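Local atomic coordinates of conserved hypothetical alanine RICH protein (Mycobacterium tuberculosis, PDB entry 2IB0), a protein that is of unknown function but folds as a four-helix bundle and belongs to a family grouped with the ferritin-like proteins. Residues L89-S94 with A99-V104. Numbering follows the deposited sequence.
Sequences LPMQVS and AARLAV
Leu-102 points its two methyls at the loop 89-94, and Met-91 reaches back to the helix backbone at Leu-102. From CB, Leu-102 sends CG anti to the backbone N (chi1 175°), which carries the fork out to the loop. There the two methyls part company: CD1 meets CG and CD of the Pro-90 ring, 3.7 Å from that CG, and has CG of Met-91 at 4.0 Å. CD2 takes the other pair, lying 3.9 Å from CD1 of Leu-89 and 4.0 Å from CG1 of Val-93. Leu-89, Pro-90 and Val-93 each cross Leu-102 at about a right angle. In the four-helix bundle, 89-94 belongs to the long connection after helix 52-75, and here it lies over the early turns of helix 96-120; on the bundle side Leu-89 touches Tyr-38 and Val-93 touches Ile-42 and Leu-46, all of helix 18-46. SD of Met-91 lies against both N and CA of Leu-102, 3.7 Å from each, in van der Waals contact. A bend at chi3 (-95°) then turns the terminal methyl onto Arg-101, and CE of Met-91 lies 3.7 Å from CB of Arg-101. No hydrogen bond crosses between the two segments. The guanidinium of Arg-101 forms a salt bridge through NH2 to OD1 of Asp-98, whose OD2 accepts the backbone N-H of Ser-94.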
loop_
_atom_site.group_PDB
_atom_site.type_symbol
_atom_site.label_atom_id
_atom_site.label_comp_id
_atom_site.label_asym_id
_atom_site.label_seq_id
_atom_site.Cartn_x
_atom_site.Cartn_y
_atom_site.Cartn_z
ATOM N N LEU A 89 4.424 9.038 -22.496
ATOM C CA LEU A 89 4.649 9.157 -21.052
ATOM C C LEU A 89 3.601 10.088 -20.402
ATOM O O LEU A 89 3.133 11.059 -21.037
ATOM C CB LEU A 89 6.065 9.684 -20.732
ATOM C CG LEU A 89 7.331 8.900 -21.083
ATOM C CD1 LEU A 89 8.579 9.684 -20.649
ATOM C CD2 LEU A 89 7.305 7.534 -20.484
ATOM N N PRO A 90 3.273 9.827 -19.120
ATOM C CA PRO A 90 2.320 10.675 -18.380
ATOM C C PRO A 90 2.764 12.146 -18.191
ATOM O O PRO A 90 1.929 13.031 -17.922
ATOM C CB PRO A 90 2.147 9.942 -17.044
ATOM C CG PRO A 90 3.285 9.004 -16.911
ATOM C CD PRO A 90 3.785 8.707 -18.307
ATOM N N MET A 91 4.062 12.418 -18.371
ATOM C CA MET A 91 4.584 13.777 -18.291
ATOM C C MET A 91 5.824 13.913 -19.159
ATOM O O MET A 91 6.474 12.913 -19.479
ATOM C CB MET A 91 4.936 14.147 -16.844
ATOM C CG MET A 91 6.152 13.414 -16.276
ATOM S SD MET A 91 6.407 13.738 -14.522
ATOM C CE MET A 91 7.597 15.070 -14.552
ATOM N N GLN A 92 6.133 15.157 -19.504
ATOM C CA GLN A 92 7.391 15.516 -20.134
ATOM C C GLN A 92 8.551 15.499 -19.161
ATOM O O GLN A 92 8.409 15.860 -17.961
ATOM C CB GLN A 92 7.288 16.901 -20.766
ATOM C CG GLN A 92 6.139 16.995 -21.743
ATOM C CD GLN A 92 6.458 17.919 -22.827
ATOM O OE1 GLN A 92 6.715 19.096 -22.581
ATOM N NE2 GLN A 92 6.505 17.406 -24.061
ATOM N N VAL A 93 9.701 15.080 -19.671
ATOM C CA VAL A 93 10.914 14.994 -18.881
ATOM C C VAL A 93 12.076 15.595 -19.657
ATOM O O VAL A 93 12.094 15.545 -20.886
ATOM C CB VAL A 93 11.216 13.522 -18.422
ATOM C CG1 VAL A 93 10.034 12.950 -17.579
ATOM C CG2 VAL A 93 11.514 12.598 -19.583
ATOM N N SER A 94 13.050 16.159 -18.949
ATOM C CA SER A 94 14.246 16.639 -19.599
ATOM C C SER A 94 15.488 16.556 -18.722
ATOM O O SER A 94 16.576 16.878 -19.154
ATOM C CB SER A 94 14.051 18.051 -20.116
ATOM O OG SER A 94 13.815 18.929 -19.063
ATOM N N ALA A 99 12.679 12.704 -13.634
ATOM C CA ALA A 99 12.546 11.240 -13.699
ATOM C C ALA A 99 11.968 10.620 -12.413
ATOM O O ALA A 99 11.166 9.677 -12.494
ATOM C CB ALA A 99 13.882 10.600 -14.023
ATOM N N ALA A 100 12.438 11.096 -11.266
ATOM C CA ALA A 100 11.807 10.820 -9.955
ATOM C C ALA A 100 10.293 11.225 -9.878
ATOM O O ALA A 100 9.474 10.458 -9.392
ATOM C CB ALA A 100 12.613 11.462 -8.851
ATOM N N ARG A 101 9.928 12.405 -10.390
ATOM C CA ARG A 101 8.527 12.762 -10.492
ATOM C C ARG A 101 7.760 11.806 -11.411
ATOM O O ARG A 101 6.606 11.473 -11.154
ATOM C CB ARG A 101 8.371 14.197 -11.010
ATOM C CG ARG A 101 8.616 15.262 -9.939
ATOM C CD ARG A 101 8.230 16.715 -10.440
ATOM N NE ARG A 101 9.210 17.305 -11.396
ATOM C CZ ARG A 101 10.400 17.817 -11.036
ATOM N NH1 ARG A 101 10.796 17.761 -9.755
ATOM N NH2 ARG A 101 11.218 18.346 -11.949
ATOM N N LEU A 102 8.390 11.403 -12.505
ATOM C CA LEU A 102 7.766 10.466 -13.433
ATOM C C LEU A 102 7.517 9.157 -12.703
ATOM O O LEU A 102 6.468 8.564 -12.866
ATOM C CB LEU A 102 8.688 10.205 -14.657
ATOM C CG LEU A 102 8.264 9.153 -15.696
ATOM C CD1 LEU A 102 6.882 9.455 -16.249
ATOM C CD2 LEU A 102 9.313 9.090 -16.826
ATOM N N ALA A 103 8.526 8.687 -11.990
ATOM C CA ALA A 103 8.418 7.431 -11.230
ATOM C C ALA A 103 7.258 7.500 -10.223
ATOM O O ALA A 103 6.485 6.570 -10.101
ATOM C CB ALA A 103 9.717 7.122 -10.497
ATOM N N VAL A 104 7.103 8.616 -9.529
ATOM C CA VAL A 104 5.984 8.752 -8.549
ATOM C C VAL A 104 4.645 8.698 -9.328
ATOM O O VAL A 104 3.698 7.998 -8.958
ATOM C CB VAL A 104 6.080 10.097 -7.764
ATOM C CG1 VAL A 104 4.814 10.341 -6.867
ATOM C CG2 VAL A 104 7.369 10.152 -6.973
#